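Local coordinates for autoinducer 2-binding protein LsrB (PDB 6DSP) that binds the quorum-sensing signal autoinducer-2, caught here as its cyclic tetrahydroxytetrahydrofuran form, as a receptor of the bacterial solute-binding protein family, at residues Arg118-Pro127 with Met310-Lys318; Leu134-Arg145 with Ala242-Phe250. One frame throughout, in Å; residues are numbered along the deposited sequence.

Interaction 1: Arg118-Pro127 with Met310-Lys318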
loop_
_atom_site.group_PDB
_atom_site.type_symbol
_atom_site.label_atom_id
_atom_site.label_comp_id
_atom_site.label_asym_id
_atom_site.label_seq_id
_atom_site.Cartn_x
_atom_site.Cartn_y
_atom_site.Cartn_z
ATOM N N ARG A 118 0.093 -6.054 -17.373
ATOM C CA ARG A 118 0.985 -6.803 -16.494
ATOM C C ARG A 118 0.453 -8.228 -16.359
ATOM O O ARG A 118 -0.732 -8.496 -16.595
ATOM C CB ARG A 118 1.095 -6.131 -15.114
ATOM C CG ARG A 118 -0.286 -5.894 -14.352
ATOM C CD ARG A 118 -0.659 -7.112 -13.596
ATOM N NE ARG A 118 -1.874 -6.878 -12.794
ATOM C CZ ARG A 118 -2.905 -7.718 -12.809
ATOM N NH1 ARG A 118 -2.884 -8.814 -13.579
ATOM N NH2 ARG A 118 -3.919 -7.481 -12.013
ATOM N N LYS A 119 1.330 -9.142 -15.951
ATOM C CA LYS A 119 0.975 -10.555 -15.845
ATOM C C LYS A 119 0.379 -10.895 -14.485
ATOM O O LYS A 119 -0.769 -11.309 -14.399
ATOM C CB LYS A 119 2.160 -11.473 -16.219
ATOM C CG LYS A 119 2.757 -11.190 -17.620
ATOM C CD LYS A 119 1.684 -10.857 -18.652
ATOM C CE LYS A 119 0.784 -12.024 -18.972
ATOM N NZ LYS A 119 -0.332 -11.666 -19.978
ATOM N N VAL A 120 1.119 -10.682 -13.423
ATOM C CA VAL A 120 0.660 -10.992 -12.081
ATOM C C VAL A 120 0.845 -9.754 -11.216
ATOM O O VAL A 120 1.854 -9.037 -11.326
ATOM C CB VAL A 120 1.476 -12.154 -11.483
ATOM C CG1 VAL A 120 1.151 -12.370 -10.000
ATOM C CG2 VAL A 120 1.199 -13.437 -12.264
ATOM N N MET A 121 -0.129 -9.506 -10.355
ATOM C CA MET A 121 -0.077 -8.509 -9.282
ATOM C C MET A 121 0.005 -9.231 -7.937
ATOM O O MET A 121 -0.783 -10.148 -7.707
ATOM C CB MET A 121 -1.374 -7.702 -9.324
ATOM C CG MET A 121 -1.678 -6.871 -8.085
ATOM S SD MET A 121 -0.531 -5.501 -7.837
ATOM C CE MET A 121 -1.242 -4.875 -6.327
ATOM N N VAL A 122 0.976 -8.871 -7.080
ATOM C CA VAL A 122 1.033 -9.376 -5.708
ATOM C C VAL A 122 0.468 -8.326 -4.767
ATOM O O VAL A 122 1.079 -7.274 -4.519
ATOM C CB VAL A 122 2.438 -9.823 -5.284
ATOM C CG1 VAL A 122 2.388 -10.332 -3.856
ATOM C CG2 VAL A 122 2.913 -10.933 -6.228
ATOM N N SER A 123 -0.735 -8.606 -4.259
ATOM C CA SER A 123 -1.494 -7.624 -3.499
ATOM C C SER A 123 -1.604 -8.004 -2.024
ATOM O O SER A 123 -1.826 -9.174 -1.677
ATOM C CB SER A 123 -2.903 -7.501 -4.085
ATOM O OG SER A 123 -3.688 -6.616 -3.303
ATOM N N GLN A 124 -1.548 -6.983 -1.170
ATOM C CA GLN A 124 -1.681 -7.127 0.263
ATOM C C GLN A 124 -3.108 -7.445 0.721
ATOM O O GLN A 124 -3.289 -7.795 1.894
ATOM C CB GLN A 124 -1.212 -5.843 0.966
ATOM C CG GLN A 124 -1.862 -4.534 0.478
ATOM C CD GLN A 124 -1.092 -3.834 -0.637
ATOM O OE1 GLN A 124 -0.664 -4.477 -1.603
ATOM N NE2 GLN A 124 -0.977 -2.520 -0.559
ATOM N N GLY A 125 -4.117 -7.332 -0.137
ATOM C CA GLY A 125 -5.465 -7.711 0.259
ATOM C C GLY A 125 -6.490 -7.123 -0.677
ATOM O O GLY A 125 -6.189 -6.282 -1.528
ATOM N N THR A 126 -7.735 -7.598 -0.523
ATOM C CA THR A 126 -8.791 -7.020 -1.339
ATOM C C THR A 126 -9.145 -5.638 -0.800
ATOM O O THR A 126 -8.931 -5.338 0.391
ATOM C CB THR A 126 -10.035 -7.904 -1.328
ATOM O OG1 THR A 126 -10.601 -7.858 -0.012
ATOM C CG2 THR A 126 -9.695 -9.364 -1.711
ATOM N N PRO A 127 -9.732 -4.783 -1.641
ATOM C CA PRO A 127 -10.075 -3.447 -1.145
ATOM C C PRO A 127 -11.169 -3.475 -0.097
ATOM O O PRO A 127 -11.191 -2.621 0.785
ATOM C CB PRO A 127 -10.457 -2.655 -2.408
ATOM C CG PRO A 127 -10.731 -3.659 -3.437
ATOM C CD PRO A 127 -9.933 -4.912 -3.090
ATOM N N MET A 310 -5.265 -15.828 -8.553
ATOM C CA MET A 310 -6.681 -15.492 -8.538
ATOM C C MET A 310 -7.043 -14.619 -9.726
ATOM O O MET A 310 -6.181 -13.940 -10.294
ATOM C CB MET A 310 -7.027 -14.706 -7.263
ATOM C CG MET A 310 -6.428 -15.307 -6.006
ATOM S SD MET A 310 -6.898 -17.016 -5.745
ATOM C CE MET A 310 -8.645 -16.779 -5.509
ATOM N N PRO A 311 -8.313 -14.563 -10.120
ATOM C CA PRO A 311 -8.706 -13.631 -11.195
ATOM C C PRO A 311 -8.536 -12.180 -10.776
ATOM O O PRO A 311 -8.580 -11.830 -9.593
ATOM C CB PRO A 311 -10.189 -13.956 -11.427
ATOM C CG PRO A 311 -10.617 -14.709 -10.300
ATOM C CD PRO A 311 -9.453 -15.328 -9.594
ATOM N N ASN A 312 -8.380 -11.323 -11.786
ATOM C CA ASN A 312 -8.206 -9.894 -11.533
ATOM C C ASN A 312 -9.374 -9.308 -10.743
ATOM O O ASN A 312 -9.195 -8.342 -9.982
ATOM C CB ASN A 312 -8.079 -9.162 -12.857
ATOM C CG ASN A 312 -6.747 -9.426 -13.510
ATOM O OD1 ASN A 312 -5.731 -9.597 -12.834
ATOM N ND2 ASN A 312 -6.756 -9.488 -14.826
ATOM N N SER A 313 -10.572 -9.874 -10.902
ATOM C CA SER A 313 -11.728 -9.313 -10.233
ATOM C C SER A 313 -11.708 -9.502 -8.711
ATOM O O SER A 313 -12.546 -8.886 -8.042
ATOM C CB SER A 313 -13.004 -9.899 -10.830
ATOM O OG SER A 313 -13.006 -11.308 -10.739
ATOM N N VAL A 314 -10.755 -10.253 -8.131
ATOM C CA VAL A 314 -10.639 -10.220 -6.667
ATOM C C VAL A 314 -10.287 -8.836 -6.149
ATOM O O VAL A 314 -10.557 -8.526 -4.981
ATOM C CB VAL A 314 -9.672 -11.298 -6.114
ATOM C CG1 VAL A 314 -10.069 -12.689 -6.560
ATOM C CG2 VAL A 314 -8.184 -10.990 -6.414
ATOM N N LEU A 315 -9.661 -7.992 -6.975
ATOM C CA LEU A 315 -9.338 -6.631 -6.559
ATOM C C LEU A 315 -10.329 -5.580 -7.068
ATOM O O LEU A 315 -10.217 -4.408 -6.674
ATOM C CB LEU A 315 -7.917 -6.255 -7.011
ATOM C CG LEU A 315 -6.766 -7.109 -6.439
ATOM C CD1 LEU A 315 -5.431 -6.547 -6.911
ATOM C CD2 LEU A 315 -6.794 -7.170 -4.930
ATOM N N ASP A 316 -11.261 -5.945 -7.933
ATOM C CA ASP A 316 -12.205 -5.001 -8.531
ATOM C C ASP A 316 -13.260 -5.855 -9.215
ATOM O O ASP A 316 -12.956 -6.482 -10.212
ATOM C CB ASP A 316 -11.502 -4.112 -9.575
ATOM C CG ASP A 316 -12.455 -3.097 -10.219
ATOM O OD1 ASP A 316 -13.689 -3.228 -10.045
ATOM O OD2 ASP A 316 -11.973 -2.147 -10.870
ATOM N N PRO A 317 -14.492 -5.900 -8.715
ATOM C CA PRO A 317 -15.483 -6.788 -9.318
ATOM C C PRO A 317 -15.784 -6.445 -10.763
ATOM O O PRO A 317 -16.318 -7.299 -11.472
ATOM C CB PRO A 317 -16.715 -6.595 -8.426
ATOM C CG PRO A 317 -16.294 -5.816 -7.288
ATOM C CD PRO A 317 -14.991 -5.174 -7.535
ATOM N N LYS A 318 -15.497 -5.218 -11.206
ATOM C CA LYS A 318 -15.715 -4.836 -12.593
ATOM C C LYS A 318 -14.585 -5.282 -13.520
ATOM O O LYS A 318 -14.693 -5.055 -14.728
ATOM C CB LYS A 318 -15.848 -3.305 -12.724
ATOM C CG LYS A 318 -16.784 -2.593 -11.747
ATOM C CD LYS A 318 -18.233 -2.869 -11.999
ATOM C CE LYS A 318 -19.169 -2.094 -11.042
ATOM N NZ LYS A 318 -19.313 -2.689 -9.658
#
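The guanidinium of Arg-118 meets the side-chain amide of Asn-312 at its edge: OD1 lies within 6° of the guanidinium plane, and one face of the group carries the backbone N of Met-121, offset toward the rim. Both end nitrogens donate to that single oxygen, Arg-118 NH2 to Asn-312 OD1 at 2.9 Å and NH1 to the same OD1 at 3.0 Å. The planes are 62° apart, and both donors reach OD1 from the same face of the amide, NH2 well above the carbonyl plane. Arg-118 reaches this place through a chain bent at chi2 (86°). NH2 is also in a salt bridge with Asp-112, while Asn-312 ND2 donates a hydrogen bond to Ser-326 OG. Farther along, Leu-315 is the apolar centre. Its CD1 sits 3.9 Å from Met-121 CG, the two side chains crossing at about a right angle, and its CD2 lies 3.5 Å from Ser-123 OG. Ser-123 OG in turn accepts from Gly-125 N, closing an ST turn where strand 120-123 ends. Pro-127 CG rests 3.4 Å from Leu-315 O, and Thr-126, the N-cap residue of helix 127-144, sets CG2 3.5 Å from Val-314 O. Leu-315 and Pro-127 thus pack beside the crossing between the lobes, where Gln-124 of the pocket sits. Val-328 of the intervening strand 327-330 touches Arg-118, Asn-312, Val-314 and Leu-315. The Asp-112 carboxylate probably balances the charge of the buried guanidinium, while Asn-312 OD1, taking two N-H groups, fixes its rotation.

Interaction 2: Leu134-Arg145 with Ala242-Phe250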
loop_
_atom_site.group_PDB
_atom_site.type_symbol
_atom_site.label_atom_id
_atom_site.label_comp_id
_atom_site.label_asym_id
_atom_site.label_seq_id
_atom_site.Cartn_x
_atom_site.Cartn_y
_atom_site.Cartn_z
ATOM N N LEU A 134 -9.199 -0.625 7.933
ATOM C CA LEU A 134 -8.939 0.761 8.334
ATOM C C LEU A 134 -10.038 1.289 9.243
ATOM O O LEU A 134 -9.761 1.857 10.317
ATOM C CB LEU A 134 -8.787 1.638 7.092
ATOM C CG LEU A 134 -7.467 1.373 6.358
ATOM C CD1 LEU A 134 -7.660 1.833 4.935
ATOM C CD2 LEU A 134 -6.296 2.125 6.986
ATOM N N VAL A 135 -11.294 1.098 8.836
ATOM C CA VAL A 135 -12.411 1.595 9.626
ATOM C C VAL A 135 -12.470 0.901 10.981
ATOM O O VAL A 135 -12.719 1.551 12.008
ATOM C CB VAL A 135 -13.727 1.438 8.842
ATOM C CG1 VAL A 135 -14.891 1.857 9.719
ATOM C CG2 VAL A 135 -13.665 2.247 7.537
ATOM N N GLN A 136 -12.219 -0.421 11.011
ATOM C CA GLN A 136 -12.284 -1.162 12.271
ATOM C C GLN A 136 -11.202 -0.719 13.244
ATOM O O GLN A 136 -11.445 -0.623 14.452
ATOM C CB GLN A 136 -12.174 -2.663 12.006
ATOM C CG GLN A 136 -12.301 -3.478 13.286
ATOM C CD GLN A 136 -13.719 -3.422 13.847
ATOM O OE1 GLN A 136 -14.699 -3.619 13.119
ATOM N NE2 GLN A 136 -13.838 -3.144 15.138
ATOM N N MET A 137 -9.985 -0.457 12.746
ATOM C CA MET A 137 -8.954 0.066 13.640
ATOM C C MET A 137 -9.372 1.402 14.207
ATOM O O MET A 137 -9.176 1.660 15.398
ATOM C CB MET A 137 -7.644 0.238 12.878
ATOM C CG MET A 137 -6.983 -1.087 12.494
ATOM S SD MET A 137 -5.292 -0.921 11.880
ATOM C CE MET A 137 -5.555 0.041 10.416
ATOM N N GLY A 138 -9.958 2.261 13.370
ATOM C CA GLY A 138 -10.445 3.548 13.853
ATOM C C GLY A 138 -11.527 3.385 14.898
ATOM O O GLY A 138 -11.494 4.045 15.939
ATOM N N TYR A 139 -12.503 2.511 14.620
ATOM C CA TYR A 139 -13.570 2.231 15.579
ATOM C C TYR A 139 -12.987 1.803 16.929
ATOM O O TYR A 139 -13.361 2.320 17.994
ATOM C CB TYR A 139 -14.453 1.121 14.995
ATOM C CG TYR A 139 -15.606 0.720 15.906
ATOM C CD1 TYR A 139 -15.405 -0.147 16.978
ATOM C CD2 TYR A 139 -16.889 1.204 15.695
ATOM C CE1 TYR A 139 -16.440 -0.522 17.831
ATOM C CE2 TYR A 139 -17.944 0.839 16.534
ATOM C CZ TYR A 139 -17.713 -0.023 17.600
ATOM O OH TYR A 139 -18.754 -0.390 18.438
ATOM N N ASP A 140 -12.057 0.839 16.904
ATOM C CA ASP A 140 -11.511 0.335 18.159
ATOM C C ASP A 140 -10.782 1.424 18.942
ATOM O O ASP A 140 -10.934 1.539 20.171
ATOM C CB ASP A 140 -10.593 -0.842 17.883
ATOM C CG ASP A 140 -11.370 -2.072 17.422
ATOM O OD1 ASP A 140 -12.587 -2.148 17.676
ATOM O OD2 ASP A 140 -10.773 -2.985 16.845
ATOM N N SER A 141 -10.003 2.246 18.253
ATOM C CA SER A 141 -9.276 3.308 18.949
ATOM C C SER A 141 -10.227 4.375 19.470
ATOM O O SER A 141 -9.994 4.943 20.545
ATOM C CB SER A 141 -8.206 3.914 18.038
ATOM O OG SER A 141 -7.186 2.961 17.807
ATOM N N LEU A 142 -11.294 4.683 18.724
ATOM C CA LEU A 142 -12.294 5.642 19.195
ATOM C C LEU A 142 -12.948 5.159 20.479
ATOM O O LEU A 142 -13.082 5.921 21.446
ATOM C CB LEU A 142 -13.352 5.849 18.103
ATOM C CG LEU A 142 -12.923 6.740 16.925
ATOM C CD1 LEU A 142 -13.861 6.512 15.745
ATOM C CD2 LEU A 142 -12.862 8.214 17.315
ATOM N N LYS A 143 -13.333 3.877 20.512
ATOM C CA LYS A 143 -13.934 3.346 21.728
ATOM C C LYS A 143 -12.959 3.413 22.908
ATOM O O LYS A 143 -13.354 3.755 24.025
ATOM C CB LYS A 143 -14.429 1.925 21.470
ATOM C CG LYS A 143 -15.214 1.320 22.619
ATOM C CD LYS A 143 -15.910 0.046 22.144
ATOM C CE LYS A 143 -16.764 -0.545 23.246
ATOM N NZ LYS A 143 -17.650 0.515 23.820
ATOM N N GLU A 144 -11.660 3.191 22.652
ATOM C CA GLU A 144 -10.674 3.184 23.726
ATOM C C GLU A 144 -10.384 4.567 24.277
ATOM O O GLU A 144 -9.902 4.664 25.417
ATOM C CB GLU A 144 -9.394 2.507 23.256
ATOM C CG GLU A 144 -9.621 1.015 23.095
ATOM C CD GLU A 144 -8.611 0.336 22.211
ATOM O OE1 GLU A 144 -7.718 1.013 21.673
ATOM O OE2 GLU A 144 -8.733 -0.901 22.037
ATOM N N ARG A 145 -10.690 5.633 23.540
ATOM C CA ARG A 145 -10.556 6.978 24.089
ATOM C C ARG A 145 -11.872 7.515 24.636
ATOM O O ARG A 145 -11.975 8.703 24.925
ATOM C CB ARG A 145 -9.877 7.957 23.129
ATOM C CG ARG A 145 -10.691 8.371 21.911
ATOM C CD ARG A 145 -10.026 9.559 21.208
ATOM N NE ARG A 145 -10.688 10.036 19.985
ATOM C CZ ARG A 145 -11.593 11.014 19.945
ATOM N NH1 ARG A 145 -12.000 11.605 21.060
ATOM N NH2 ARG A 145 -12.110 11.406 18.781
ATOM N N ALA A 242 -3.409 10.567 21.669
ATOM C CA ALA A 242 -4.494 9.669 21.297
ATOM C C ALA A 242 -5.765 9.934 22.104
ATOM O O ALA A 242 -6.851 9.532 21.674
ATOM C CB ALA A 242 -4.048 8.229 21.533
ATOM N N LYS A 243 -5.671 10.624 23.244
ATOM C CA LYS A 243 -6.881 10.946 23.986
ATOM C C LYS A 243 -7.665 12.087 23.350
ATOM O O LYS A 243 -8.865 12.231 23.633
ATOM C CB LYS A 243 -6.517 11.249 25.445
ATOM C CG LYS A 243 -6.027 10.000 26.155
ATOM C CD LYS A 243 -7.070 8.876 26.004
ATOM C CE LYS A 243 -6.947 7.793 27.056
ATOM N NZ LYS A 243 -7.896 6.693 26.752
ATOM N N ASN A 244 -7.015 12.921 22.528
ATOM C CA ASN A 244 -7.666 14.059 21.886
ATOM C C ASN A 244 -8.277 13.705 20.548
ATOM O O ASN A 244 -9.361 14.194 20.227
ATOM C CB ASN A 244 -6.650 15.173 21.617
ATOM C CG ASN A 244 -6.032 15.710 22.889
ATOM O OD1 ASN A 244 -4.849 15.526 23.136
ATOM N ND2 ASN A 244 -6.824 16.409 23.679
ATOM N N VAL A 245 -7.592 12.878 19.758
ATOM C CA VAL A 245 -7.994 12.610 18.383
ATOM C C VAL A 245 -7.506 11.218 18.026
ATOM O O VAL A 245 -6.467 10.761 18.528
ATOM C CB VAL A 245 -7.413 13.673 17.423
ATOM C CG1 VAL A 245 -5.861 13.631 17.416
ATOM C CG2 VAL A 245 -7.963 13.483 16.016
ATOM N N THR A 246 -8.266 10.526 17.176
ATOM C CA THR A 246 -7.881 9.186 16.776
ATOM C C THR A 246 -7.295 9.213 15.375
ATOM O O THR A 246 -7.952 9.632 14.426
ATOM C CB THR A 246 -9.054 8.210 16.837
ATOM O OG1 THR A 246 -9.508 8.109 18.210
ATOM C CG2 THR A 246 -8.658 6.838 16.294
ATOM N N ILE A 247 -6.050 8.756 15.255
ATOM C CA ILE A 247 -5.338 8.652 13.990
ATOM C C ILE A 247 -5.027 7.182 13.778
ATOM O O ILE A 247 -4.514 6.523 14.687
ATOM C CB ILE A 247 -4.042 9.479 14.040
ATOM C CG1 ILE A 247 -4.370 10.973 14.146
ATOM C CG2 ILE A 247 -3.173 9.183 12.793
ATOM C CD1 ILE A 247 -3.242 11.810 14.705
ATOM N N THR A 248 -5.334 6.672 12.587
ATOM C CA THR A 248 -4.924 5.315 12.256
ATOM C C THR A 248 -4.581 5.291 10.781
ATOM O O THR A 248 -4.696 6.311 10.096
ATOM C CB THR A 248 -5.999 4.277 12.623
ATOM O OG1 THR A 248 -5.418 2.969 12.592
ATOM C CG2 THR A 248 -7.215 4.357 11.705
ATOM N N GLY A 249 -4.136 4.140 10.288
ATOM C CA GLY A 249 -3.699 4.074 8.910
ATOM C C GLY A 249 -2.758 2.913 8.713
ATOM O O GLY A 249 -2.738 1.972 9.506
ATOM N N PHE A 250 -1.998 2.988 7.617
ATOM C CA PHE A 250 -1.056 1.938 7.253
ATOM C C PHE A 250 0.373 2.481 7.228
ATOM O O PHE A 250 0.650 3.470 6.523
ATOM C CB PHE A 250 -1.371 1.393 5.857
ATOM C CG PHE A 250 -2.653 0.581 5.763
ATOM C CD1 PHE A 250 -3.113 -0.237 6.830
ATOM C CD2 PHE A 250 -3.373 0.590 4.572
ATOM C CE1 PHE A 250 -4.270 -1.004 6.677
ATOM C CE2 PHE A 250 -4.525 -0.184 4.413
ATOM C CZ PHE A 250 -4.972 -0.981 5.472
HETATM O O HOH W 1 -5.195 4.572 16.683
HETATM O O HOH W 2 -11.427 11.266 23.859
#
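Arg-145, just past the end of helix 127-144, reaches across to Thr-246 at the start of strand 246-249, and these two residues bury the most surface in the contact. Arg-145 NE donates to Thr-246 OG1 at 2.9 Å (N-H...O angle 148°), the oxygen lying close to the guanidinium plane. The arginine places CG between its backbone N and carbonyl carbon, then runs extended to NE, passing its CD 3.2 Å from Ala-242 O. Asn-244 O and Val-245 CA lie over one guanidinium face, toward the rim. At the edge, a water accepts from NH1 and donates to the carbonyl oxygens of Arg-145 and Lys-243; NH2 makes a salt bridge with Asp-218. Thr-246 turns its other branch to the helix, where CG2 presses on Ser-141 CB at 3.4 Å, tighter than usual van der Waals contact, while Leu-142 CD2 packs against OG1.

At the far end, Leu-134 lays CD2 over the centre of the Phe-250 ring, a CH-pi contact 3.7 Å from the centroid and 10° off the normal. Trp-171 and Trp-271 meet this phenylalanine edge-to-face, and it touches the bound ligand. Between the ends, Gly-138 lets Thr-248 CG2 come 3.8 Å from its backbone N. Ser-141 OG donates to a second water, which donates to Ile-247 O; Arg-267 hydrogen-bonds Ser-141 OG through its guanidinium and Thr-248 OG1 through its carbonyl O. The axes of helix segment 134-144 and strand 246-249 run roughly antiparallel (153° between their directions), as befits neighbouring elements of an alpha/beta domain. Polar bonds fix the Arg-145 end, water and Arg-267 hold the middle, and apolar contact backs the ring that lines the pocket.

In the fold
Strand 120-123 leads directly into helix 127-144, so the first segments of the two interactions follow each other in the chain, and interaction 2 falls between the halves of interaction 1. Their centres are 28 Å apart and their nearest atoms about 6 Å, without touching. Interaction 1 lies mainly on the lobe of the eight-stranded mixed sheet and reaches the crossing to the other lobe; interaction 2 belongs to that of the four-stranded parallel sheet, the two-lobed plan of periplasmic binding proteins. Each sends a residue to the autoinducer-2 in the cleft: Gln-124, which also bonds Asp-110 and Gln-276, and Phe-250, whose side chain is about 4 Å from the ligand.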